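Side-chain contacts in Myo-inositol dehydrogenase (Corynebacterium glutamicum, PDB 3EUW), which probably catalyses the NAD+-dependent oxidation of myo-inositol, as a tetrameric member of the Gfo/Idh/MocA oxidoreductase family: residues I7-A12 against V18-I23; G13-V18 against A284-E289; G41-A46 against A51-S56; G68-S73 against A291-G296. All blocks are in the same frame, centred on the assembly; numbering follows the deposited sequence.

Contact 1. Residues I7-A12 against V18-I23. With NA (sodium ion), chain E.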
loop_
_atom_site.group_PDB
_atom_site.type_symbol
_atom_site.label_atom_id
_atom_site.label_comp_id
_atom_site.label_asym_id
_atom_site.label_seq_id
_atom_site.Cartn_x
_atom_site.Cartn_y
_atom_site.Cartn_z
ATOM N N ILE A 7 40.303 7.957 13.600
ATOM C CA ILE A 7 39.592 6.830 14.190
ATOM C C ILE A 7 40.317 5.490 14.131
ATOM O O ILE A 7 40.885 5.122 13.104
ATOM C CB ILE A 7 38.221 6.623 13.499
ATOM C CG1 ILE A 7 37.433 7.936 13.474
ATOM C CG2 ILE A 7 37.441 5.525 14.213
ATOM C CD1 ILE A 7 37.122 8.495 14.841
ATOM N N ALA A 8 40.283 4.757 15.237
ATOM C CA ALA A 8 40.878 3.427 15.289
ATOM C C ALA A 8 39.710 2.427 15.292
ATOM O O ALA A 8 38.752 2.593 16.049
ATOM C CB ALA A 8 41.708 3.272 16.544
ATOM N N LEU A 9 39.792 1.399 14.451
ATOM C CA LEU A 9 38.739 0.394 14.350
ATOM C C LEU A 9 39.156 -0.996 14.824
ATOM O O LEU A 9 40.219 -1.495 14.442
ATOM C CB LEU A 9 38.251 0.294 12.902
ATOM C CG LEU A 9 37.331 -0.890 12.566
ATOM C CD1 LEU A 9 35.990 -0.706 13.272
ATOM C CD2 LEU A 9 37.136 -0.997 11.050
ATOM N N PHE A 10 38.314 -1.613 15.653
ATOM C CA PHE A 10 38.570 -2.958 16.157
ATOM C C PHE A 10 37.605 -3.948 15.506
ATOM O O PHE A 10 36.384 -3.802 15.613
ATOM C CB PHE A 10 38.406 -3.003 17.677
ATOM C CG PHE A 10 39.591 -2.482 18.422
ATOM C CD1 PHE A 10 40.706 -3.279 18.608
ATOM C CD2 PHE A 10 39.611 -1.176 18.902
ATOM C CE1 PHE A 10 41.831 -2.792 19.259
ATOM C CE2 PHE A 10 40.736 -0.675 19.556
ATOM C CZ PHE A 10 41.848 -1.485 19.733
ATOM N N GLY A 11 38.162 -4.951 14.833
ATOM C CA GLY A 11 37.348 -5.949 14.166
ATOM C C GLY A 11 37.350 -5.730 12.665
ATOM O O GLY A 11 37.017 -4.648 12.188
ATOM N N ALA A 12 37.736 -6.751 11.909
ATOM C CA ALA A 12 37.765 -6.620 10.462
ATOM C C ALA A 12 36.629 -7.440 9.877
ATOM O O ALA A 12 36.549 -7.641 8.666
ATOM C CB ALA A 12 39.109 -7.089 9.914
ATOM N N VAL A 18 31.547 -2.408 7.407
ATOM C CA VAL A 18 30.569 -1.332 7.300
ATOM C C VAL A 18 31.111 -0.042 7.918
ATOM O O VAL A 18 31.077 1.014 7.300
ATOM C CB VAL A 18 29.244 -1.713 8.001
ATOM C CG1 VAL A 18 28.325 -0.507 8.078
ATOM C CG2 VAL A 18 28.569 -2.834 7.241
ATOM N N HIS A 19 31.606 -0.124 9.143
ATOM C CA HIS A 19 32.150 1.064 9.789
ATOM C C HIS A 19 33.321 1.652 8.993
ATOM O O HIS A 19 33.379 2.860 8.761
ATOM C CB HIS A 19 32.605 0.736 11.208
ATOM C CG HIS A 19 31.482 0.450 12.149
ATOM N ND1 HIS A 19 30.450 1.337 12.364
ATOM C CD2 HIS A 19 31.242 -0.608 12.959
ATOM C CE1 HIS A 19 29.625 0.840 13.268
ATOM N NE2 HIS A 19 30.084 -0.339 13.646
ATOM N N ALA A 20 34.246 0.792 8.574
ATOM C CA ALA A 20 35.407 1.243 7.809
ATOM C C ALA A 20 34.942 2.004 6.582
ATOM O O ALA A 20 35.394 3.118 6.329
ATOM C CB ALA A 20 36.283 0.039 7.386
ATOM N N ALA A 21 34.030 1.404 5.823
ATOM C CA ALA A 21 33.519 2.054 4.624
ATOM C C ALA A 21 32.787 3.359 4.959
ATOM O O ALA A 21 32.840 4.319 4.190
ATOM C CB ALA A 21 32.595 1.106 3.873
ATOM N N ASN A 22 32.100 3.399 6.099
ATOM C CA ASN A 22 31.391 4.618 6.486
ATOM C C ASN A 22 32.347 5.713 6.941
ATOM O O ASN A 22 32.121 6.886 6.661
ATOM C CB ASN A 22 30.353 4.334 7.582
ATOM C CG ASN A 22 29.149 3.572 7.051
ATOM O OD1 ASN A 22 28.861 3.619 5.855
ATOM N ND2 ASN A 22 28.438 2.877 7.934
ATOM N N ILE A 23 33.410 5.328 7.640
ATOM C CA ILE A 23 34.395 6.299 8.102
ATOM C C ILE A 23 35.057 6.952 6.891
ATOM O O ILE A 23 35.216 8.166 6.851
ATOM C CB ILE A 23 35.464 5.628 8.991
ATOM C CG1 ILE A 23 34.800 5.148 10.281
ATOM C CG2 ILE A 23 36.624 6.619 9.297
ATOM C CD1 ILE A 23 35.622 4.143 11.062
HETATM NA NA NA E . 36.422 9.986 5.801
HETATM O O HOH W 1 38.385 9.486 4.592
#

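Contact 2. Residues G13-V18 against A284-E289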
loop_
_atom_site.group_PDB
_atom_site.type_symbol
_atom_site.label_atom_id
_atom_site.label_comp_id
_atom_site.label_asym_id
_atom_site.label_seq_id
_atom_site.Cartn_x
_atom_site.Cartn_y
_atom_site.Cartn_z
ATOM N N GLY A 13 35.744 -7.903 10.752
ATOM C CA GLY A 13 34.613 -8.698 10.322
ATOM C C GLY A 13 33.634 -7.913 9.469
ATOM O O GLY A 13 33.958 -6.839 8.963
ATOM N N ARG A 14 32.425 -8.446 9.322
ATOM C CA ARG A 14 31.392 -7.811 8.506
ATOM C C ARG A 14 30.997 -6.421 9.011
ATOM O O ARG A 14 30.937 -5.464 8.237
ATOM C CB ARG A 14 30.155 -8.712 8.438
ATOM C CG ARG A 14 29.207 -8.382 7.289
ATOM C CD ARG A 14 29.741 -8.859 5.928
ATOM N NE ARG A 14 31.195 -8.733 5.830
ATOM C CZ ARG A 14 31.866 -8.582 4.692
ATOM N NH1 ARG A 14 31.216 -8.533 3.536
ATOM N NH2 ARG A 14 33.190 -8.485 4.712
ATOM N N ILE A 15 30.719 -6.309 10.305
ATOM C CA ILE A 15 30.348 -5.022 10.868
ATOM C C ILE A 15 31.546 -4.077 10.713
ATOM O O ILE A 15 31.383 -2.888 10.424
ATOM C CB ILE A 15 29.924 -5.160 12.361
ATOM C CG1 ILE A 15 29.440 -3.816 12.893
ATOM C CG2 ILE A 15 31.067 -5.663 13.199
ATOM C CD1 ILE A 15 28.143 -3.354 12.266
ATOM N N GLY A 16 32.750 -4.621 10.866
ATOM C CA GLY A 16 33.955 -3.825 10.711
ATOM C C GLY A 16 34.021 -3.234 9.313
ATOM O O GLY A 16 34.413 -2.084 9.125
ATOM N N HIS A 17 33.622 -4.018 8.321
ATOM C CA HIS A 17 33.641 -3.542 6.947
ATOM C C HIS A 17 32.701 -2.366 6.746
ATOM O O HIS A 17 33.016 -1.438 6.002
ATOM C CB HIS A 17 33.268 -4.666 5.983
ATOM C CG HIS A 17 34.425 -5.527 5.583
ATOM N ND1 HIS A 17 35.034 -6.412 6.449
ATOM C CD2 HIS A 17 35.096 -5.622 4.411
ATOM C CE1 HIS A 17 36.032 -7.015 5.825
ATOM N NE2 HIS A 17 36.090 -6.553 4.589
ATOM N N VAL A 18 31.547 -2.408 7.407
ATOM C CA VAL A 18 30.569 -1.332 7.300
ATOM C C VAL A 18 31.111 -0.042 7.918
ATOM O O VAL A 18 31.077 1.014 7.300
ATOM C CB VAL A 18 29.244 -1.713 8.001
ATOM C CG1 VAL A 18 28.325 -0.507 8.078
ATOM C CG2 VAL A 18 28.569 -2.834 7.241
ATOM N N ALA A 284 21.569 3.433 6.110
ATOM C CA ALA A 284 21.475 4.819 6.558
ATOM C C ALA A 284 21.710 4.958 8.063
ATOM O O ALA A 284 22.386 5.889 8.510
ATOM C CB ALA A 284 20.107 5.403 6.186
ATOM N N ALA A 285 21.156 4.034 8.842
ATOM C CA ALA A 285 21.307 4.085 10.296
ATOM C C ALA A 285 22.765 4.058 10.752
ATOM O O ALA A 285 23.158 4.824 11.635
ATOM C CB ALA A 285 20.544 2.929 10.946
ATOM N N TYR A 286 23.568 3.174 10.166
ATOM C CA TYR A 286 24.959 3.089 10.575
ATOM C C TYR A 286 25.719 4.357 10.262
ATOM O O TYR A 286 26.594 4.758 11.024
ATOM C CB TYR A 286 25.652 1.885 9.935
ATOM C CG TYR A 286 25.281 0.579 10.591
ATOM C CD1 TYR A 286 25.602 0.335 11.924
ATOM C CD2 TYR A 286 24.623 -0.425 9.876
ATOM C CE1 TYR A 286 25.287 -0.873 12.530
ATOM C CE2 TYR A 286 24.304 -1.637 10.475
ATOM C CZ TYR A 286 24.642 -1.854 11.801
ATOM O OH TYR A 286 24.357 -3.058 12.395
ATOM N N LYS A 287 25.384 4.986 9.143
ATOM C CA LYS A 287 26.039 6.223 8.754
ATOM C C LYS A 287 25.634 7.351 9.700
ATOM O O LYS A 287 26.469 8.170 10.107
ATOM C CB LYS A 287 25.672 6.579 7.307
ATOM C CG LYS A 287 26.337 5.677 6.267
ATOM C CD LYS A 287 25.878 5.983 4.836
ATOM C CE LYS A 287 26.703 5.211 3.806
ATOM N NZ LYS A 287 26.665 3.740 4.029
ATOM N N ALA A 288 24.351 7.385 10.058
ATOM C CA ALA A 288 23.858 8.425 10.945
ATOM C C ALA A 288 24.441 8.216 12.333
ATOM O O ALA A 288 24.753 9.172 13.034
ATOM C CB ALA A 288 22.340 8.404 10.992
ATOM N N GLU A 289 24.590 6.957 12.724
ATOM C CA GLU A 289 25.146 6.647 14.025
ATOM C C GLU A 289 26.597 7.136 14.090
ATOM O O GLU A 289 27.019 7.704 15.094
ATOM C CB GLU A 289 25.099 5.141 14.282
ATOM C CG GLU A 289 25.540 4.725 15.681
ATOM C CD GLU A 289 25.434 3.224 15.894
ATOM O OE1 GLU A 289 26.202 2.475 15.251
ATOM O OE2 GLU A 289 24.580 2.785 16.692
#

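Contact 3. Residues G41-A46 against A51-S56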
loop_
_atom_site.group_PDB
_atom_site.type_symbol
_atom_site.label_atom_id
_atom_site.label_comp_id
_atom_site.label_asym_id
_atom_site.label_seq_id
_atom_site.Cartn_x
_atom_site.Cartn_y
_atom_site.Cartn_z
ATOM N N GLY A 41 43.073 -10.441 7.340
ATOM C CA GLY A 41 41.775 -9.809 7.203
ATOM C C GLY A 41 41.868 -8.313 7.424
ATOM O O GLY A 41 41.278 -7.526 6.681
ATOM N N ALA A 42 42.624 -7.923 8.447
ATOM C CA ALA A 42 42.808 -6.518 8.777
ATOM C C ALA A 42 43.595 -5.790 7.692
ATOM O O ALA A 42 43.231 -4.684 7.291
ATOM C CB ALA A 42 43.522 -6.392 10.113
ATOM N N GLN A 43 44.669 -6.413 7.214
ATOM C CA GLN A 43 45.498 -5.807 6.178
ATOM C C GLN A 43 44.673 -5.569 4.922
ATOM O O GLN A 43 44.772 -4.524 4.287
ATOM C CB GLN A 43 46.694 -6.716 5.867
ATOM C CG GLN A 43 47.570 -7.010 7.081
ATOM C CD GLN A 43 48.669 -8.026 6.808
ATOM O OE1 GLN A 43 48.418 -9.115 6.284
ATOM N NE2 GLN A 43 49.894 -7.678 7.176
ATOM N N ARG A 44 43.840 -6.544 4.585
ATOM C CA ARG A 44 42.984 -6.475 3.407
ATOM C C ARG A 44 42.059 -5.258 3.464
ATOM O O ARG A 44 41.937 -4.504 2.498
ATOM C CB ARG A 44 42.144 -7.748 3.319
ATOM C CG ARG A 44 41.582 -8.051 1.945
ATOM C CD ARG A 44 42.645 -8.657 1.046
ATOM N NE ARG A 44 43.335 -9.776 1.691
ATOM C CZ ARG A 44 42.730 -10.843 2.211
ATOM N NH1 ARG A 44 41.406 -10.950 2.171
ATOM N NH2 ARG A 44 43.451 -11.810 2.772
ATOM N N LEU A 45 41.403 -5.077 4.604
ATOM C CA LEU A 45 40.482 -3.963 4.782
ATOM C C LEU A 45 41.224 -2.630 4.902
ATOM O O LEU A 45 40.777 -1.613 4.378
ATOM C CB LEU A 45 39.619 -4.200 6.023
ATOM C CG LEU A 45 38.531 -3.162 6.318
ATOM C CD1 LEU A 45 37.569 -3.081 5.141
ATOM C CD2 LEU A 45 37.788 -3.543 7.592
ATOM N N ALA A 46 42.365 -2.650 5.583
ATOM C CA ALA A 46 43.171 -1.449 5.775
ATOM C C ALA A 46 43.641 -0.818 4.464
ATOM O O ALA A 46 43.477 0.384 4.252
ATOM C CB ALA A 46 44.374 -1.766 6.652
ATOM N N ALA A 51 44.998 2.725 5.330
ATOM C CA ALA A 51 45.268 2.713 6.761
ATOM C C ALA A 51 46.191 1.566 7.130
ATOM O O ALA A 51 46.416 0.663 6.330
ATOM C CB ALA A 51 43.965 2.598 7.538
ATOM N N GLU A 52 46.727 1.616 8.345
ATOM C CA GLU A 52 47.615 0.570 8.832
ATOM C C GLU A 52 46.795 -0.597 9.367
ATOM O O GLU A 52 45.603 -0.462 9.636
ATOM C CB GLU A 52 48.513 1.100 9.953
ATOM C CG GLU A 52 49.667 1.982 9.498
ATOM C CD GLU A 52 50.572 2.389 10.654
ATOM O OE1 GLU A 52 51.115 1.487 11.332
ATOM O OE2 GLU A 52 50.738 3.609 10.885
ATOM N N ALA A 53 47.445 -1.744 9.524
ATOM C CA ALA A 53 46.781 -2.927 10.041
ATOM C C ALA A 53 47.668 -3.575 11.088
ATOM O O ALA A 53 48.842 -3.837 10.838
ATOM C CB ALA A 53 46.501 -3.910 8.908
ATOM N N VAL A 54 47.106 -3.810 12.268
ATOM C CA VAL A 54 47.839 -4.450 13.355
ATOM C C VAL A 54 46.968 -5.578 13.890
ATOM O O VAL A 54 45.763 -5.618 13.633
ATOM C CB VAL A 54 48.145 -3.462 14.496
ATOM C CG1 VAL A 54 48.931 -2.274 13.955
ATOM C CG2 VAL A 54 46.845 -3.003 15.157
ATOM N N ALA A 55 47.566 -6.485 14.648
ATOM C CA ALA A 55 46.814 -7.612 15.174
ATOM C C ALA A 55 46.425 -7.470 16.635
ATOM O O ALA A 55 45.520 -8.155 17.104
ATOM C CB ALA A 55 47.614 -8.894 14.974
ATOM N N SER A 56 47.094 -6.574 17.349
ATOM C CA SER A 56 46.828 -6.385 18.771
ATOM C C SER A 56 46.376 -4.996 19.197
ATOM O O SER A 56 46.733 -3.995 18.580
ATOM C CB SER A 56 48.081 -6.746 19.572
ATOM O OG SER A 56 47.997 -6.240 20.893
#

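Contact 4. Residues G68-S73 against A291-G296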
loop_
_atom_site.group_PDB
_atom_site.type_symbol
_atom_site.label_atom_id
_atom_site.label_comp_id
_atom_site.label_asym_id
_atom_site.label_seq_id
_atom_site.Cartn_x
_atom_site.Cartn_y
_atom_site.Cartn_z
ATOM N N GLY A 68 39.124 8.760 18.341
ATOM C CA GLY A 68 37.976 7.939 18.663
ATOM C C GLY A 68 38.122 6.499 18.229
ATOM O O GLY A 68 38.824 6.187 17.266
ATOM N N ILE A 69 37.441 5.621 18.949
ATOM C CA ILE A 69 37.490 4.197 18.656
ATOM C C ILE A 69 36.119 3.582 18.376
ATOM O O ILE A 69 35.125 3.967 18.978
ATOM C CB ILE A 69 38.144 3.464 19.825
ATOM C CG1 ILE A 69 39.651 3.702 19.771
ATOM C CG2 ILE A 69 37.780 1.999 19.817
ATOM C CD1 ILE A 69 40.399 3.126 20.944
ATOM N N VAL A 70 36.088 2.636 17.442
ATOM C CA VAL A 70 34.875 1.912 17.082
ATOM C C VAL A 70 35.139 0.440 17.391
ATOM O O VAL A 70 36.096 -0.148 16.884
ATOM C CB VAL A 70 34.543 2.061 15.589
ATOM C CG1 VAL A 70 33.344 1.185 15.231
ATOM C CG2 VAL A 70 34.237 3.506 15.277
ATOM N N ILE A 71 34.298 -0.150 18.231
ATOM C CA ILE A 71 34.487 -1.541 18.617
ATOM C C ILE A 71 33.530 -2.495 17.905
ATOM O O ILE A 71 32.376 -2.662 18.312
ATOM C CB ILE A 71 34.336 -1.696 20.142
ATOM C CG1 ILE A 71 35.346 -0.791 20.848
ATOM C CG2 ILE A 71 34.551 -3.149 20.552
ATOM C CD1 ILE A 71 35.239 -0.809 22.358
ATOM N N GLY A 72 34.024 -3.111 16.836
ATOM C CA GLY A 72 33.224 -4.047 16.070
ATOM C C GLY A 72 33.749 -5.468 16.162
ATOM O O GLY A 72 33.496 -6.288 15.284
ATOM N N SER A 73 34.493 -5.749 17.225
ATOM C CA SER A 73 35.066 -7.065 17.453
ATOM C C SER A 73 34.101 -7.869 18.331
ATOM O O SER A 73 33.089 -7.337 18.777
ATOM C CB SER A 73 36.433 -6.914 18.132
ATOM O OG SER A 73 36.351 -6.061 19.259
ATOM N N ALA A 291 28.007 9.572 12.339
ATOM C CA ALA A 291 28.014 11.031 12.343
ATOM C C ALA A 291 27.761 11.563 13.749
ATOM O O ALA A 291 28.394 12.518 14.181
ATOM C CB ALA A 291 26.952 11.566 11.384
ATOM N N THR A 292 26.828 10.938 14.454
ATOM C CA THR A 292 26.502 11.346 15.810
ATOM C C THR A 292 27.685 11.100 16.736
ATOM O O THR A 292 27.894 11.834 17.704
ATOM C CB THR A 292 25.251 10.590 16.308
ATOM O OG1 THR A 292 24.141 10.988 15.502
ATOM C CG2 THR A 292 24.933 10.909 17.754
ATOM N N PHE A 293 28.461 10.068 16.428
ATOM C CA PHE A 293 29.634 9.732 17.223
ATOM C C PHE A 293 30.654 10.832 17.040
ATOM O O PHE A 293 31.247 11.307 18.001
ATOM C CB PHE A 293 30.223 8.396 16.765
ATOM C CG PHE A 293 31.423 7.952 17.552
ATOM C CD1 PHE A 293 31.411 7.965 18.938
ATOM C CD2 PHE A 293 32.553 7.467 16.898
ATOM C CE1 PHE A 293 32.497 7.499 19.667
ATOM C CE2 PHE A 293 33.645 7.000 17.615
ATOM C CZ PHE A 293 33.617 7.015 19.005
ATOM N N ALA A 294 30.851 11.236 15.790
ATOM C CA ALA A 294 31.794 12.295 15.473
ATOM C C ALA A 294 31.427 13.601 16.191
ATOM O O ALA A 294 32.292 14.260 16.765
ATOM C CB ALA A 294 31.837 12.518 13.968
ATOM N N GLN A 295 30.152 13.975 16.164
ATOM C CA GLN A 295 29.723 15.211 16.809
ATOM C C GLN A 295 29.914 15.132 18.322
ATOM O O GLN A 295 30.197 16.136 18.965
ATOM C CB GLN A 295 28.257 15.507 16.470
ATOM C CG GLN A 295 27.735 16.857 16.957
ATOM C CD GLN A 295 28.530 18.041 16.413
ATOM O OE1 GLN A 295 28.748 18.163 15.204
ATOM N NE2 GLN A 295 28.963 18.922 17.308
ATOM N N GLY A 296 29.756 13.938 18.884
ATOM C CA GLY A 296 29.935 13.763 20.314
ATOM C C GLY A 296 31.404 13.918 20.685
ATOM O O GLY A 296 31.744 14.406 21.769
#

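Contact 1. Residues I7-A12 against V18-I23
In the first beta-alpha-beta unit of the Rossmann fold, Ile7 and Leu9 of strand 5-10 pack against His19, Ala20 and Ile23 of helix 14-25. Strand residues 7-10 and helix residues 18-23 run nearly antiparallel (164°), with a closest axis approach of 9.7 Å. The contact is buried and its touching atoms are apolar.

Ile7 uses its short branch. With chi1 at -52°, Ile7 CG1 lies beside the backbone N, and CG2 is left anti to that N, on the helix side. There it meets the end of the long branch of Ile23, with Ile7 CG2 3.9 Å from Ile23 CD1. Leu9 divides its two methyls between neighbouring helix residues. Leu9 CD2 packs on the alanine methyl, 3.9 Å from Ala20 CB and close to the helix backbone, while Leu9 CD1 sits 4.2 Å from His19 CB.

Ile23 has a second role. While its side chain faces the strand, Ile23 O binds the sodium ion at 2.4 Å. Water 1 is a further ligand, and the carbonyl oxygens of Ala24, Asn26 and Leu29 complete the observed site. The ion thus gathers carbonyls from the last turn of the helix, the residue just past it and the start of the next strand. The polar end of His19 turns to another partner, with NE2 hydrogen-bonded to Glu95.

Around the contact, strand 5-10 is hydrogen-bonded to strands 29-35 and 68-71. Leu9 and Ala20 both touch Leu31, and Ile7, Leu9 and His19 touch Val70. Helix 283-299 reaches Ile23 through Leu290.

Contact 2. Residues G13-V18 against A284-E289
The Tyr286 ring is met by two aliphatic side chains, Ile15 and Val18, and both approach it obliquely. Ile15 CD1 is 3.8 Å from Tyr286 CE1 and about as far from CZ and OH. Val18 CG1 lies near the root of the ring, 4.0 Å from Tyr286 CB. The two residues thus hold opposite ends of the tyrosine. The second flat group, the His17 ring, has Arg14 NH2 over the centre of one face, 3.2 Å above the plane. At its edge His17 ND1 donates in the ring plane to Gly13 O, at 2.8 Å and nearly straight (169°). Gly13 O also accepts from His17 N, so two bonds from one residue grip this carbonyl.

Gly13 is the N-cap of helix 14-25. With Gly11 and Gly16 it fits the GxGxxG pattern of dinucleotide-binding Rossmann folds. The contact joins the start of that helix to helix 283-299, more than 260 residues later.

In Ile15, CG1 anti to the backbone N (chi1 -176°) points the long branch across, and chi2 of 68° sets CD1 by the phenol end. Tyr286 also touches Asn124. Next to it, Lys287 NZ forms a salt bridge with Asp283 and a hydrogen bond with Asn22.

Contact 3. Residues G41-A46 against A51-S56
Gln43 of helix 39-47 lies along the methyl of Ala53 on strand 52-54. Gln43 CB is 4.1 Å from Ala53 CB. The next atom comes nearer, with Gln43 CG 3.8 Å from Ala53 CB. From there the chain is extended (chi2 174°), and it carries the amide away from the methyl, on an exposed residue. Glutamine therefore touches the strand with its aliphatic part. Its backbone is closer still, as Gln43 CA is 3.5 Å from Ala53 CB.

Ala53 CB thus presses into the helix surface. Ala46 CB is 3.8 Å from Ala53 CB, with Ala42 CB a little farther. The methyl of Ala46 also meets backbone. Ala46 CB lies 3.2 Å from Ala51 O and 3.5 Å from Glu52 O. Small alanines on both sides are consistent with the close approach of 7.1 Å between the axes of helix residues 41-46 and strand 52-54.

One hydrogen bond joins the two segments. Ala51 N donates to Ala46 O at 3.0 Å, from well above the carbonyl plane and with a bent N-H...O angle of 135°. It ties the last turn of the helix to the entry of the strand. Glu52 points away and forms a salt bridge with Arg63.

Strand 52-54 is hydrogen-bonded to strand 29-35 and lies at the outer edge of the parallel beta-sheet in this chain. The arrangement closes the second beta-alpha-beta crossover of the Rossmann fold.

Contact 4. Residues G68-S73 against A291-G296
Phe293 of helix 283-299 brings its ring against Gly68, Ile69 and Val70 of strand 68-71. This strand belongs to the parallel beta-sheet of the Rossmann fold, and the helix comes more than 200 residues later to cover it. Strand 68-71 and helix residues 291-296 run roughly antiparallel (148°), with axes 10.2 Å apart at closest.

The tight part is the far end of the ring. Phe293 CG is anti to the backbone N (chi1 -179°), which carries the phenyl group off the helix and down to the strand backbone. There Phe293 CZ lies 3.4 Å from Ile69 O, and Phe293 CE2 is 3.6 Å from the same oxygen. The carbonyl meets the ring obliquely. The ring also sits close over the bare CA of Gly68, with Gly68 CA 4.5 Å from Phe293 CZ. The side chain of Ile69 points away from the helix, and touches Ala85 and Phe61 beyond the strand.

The packing is looser on the Val70 flank. Val70 CG2 approaches Phe293 CE2 at 4.2 Å.

On other sides of the helix, Ala291 and Gln295 are exposed, and Gln295 NE2 is hydrogen-bonded to Asp299. Thr292 is only partly exposed. Its OG1 is hydrogen-bonded to Ala288 O.

Further residues enclose the phenylalanine. Met120 of strand 119-121 touches it, and the ring of Phe303 meets its ring with planes about 35° apart. On the strand side, the backbone nitrogen of Ile69 comes within 4.1 Å of Phe293 CZ.

Contacts 1 and 4 lie on neighbouring strands, centres about 9 Å apart. Ala8 N is 2.9 Å from Gly68 O and Phe10 O 2.7 Å from Gly72 N, probable hydrogen bonds of the beta-sheet. Contacts 1 and 2 share Val18 and helix 14-25, with centres about 8 Å apart. Contacts 2 and 4 both use helix 283-299. Contact 3 is centred about 10 Å from contact 1, where Leu45 CD2 touches Ala20 CB at 3.9 Å, and about 17 Å from contact 2. The sodium ion belongs to contact 1, about 12 Å from the Val70 side chain. The glycine-rich turn spanned by contacts 1 and 2 probably faces the dinucleotide in holoenzymes; none is bound here.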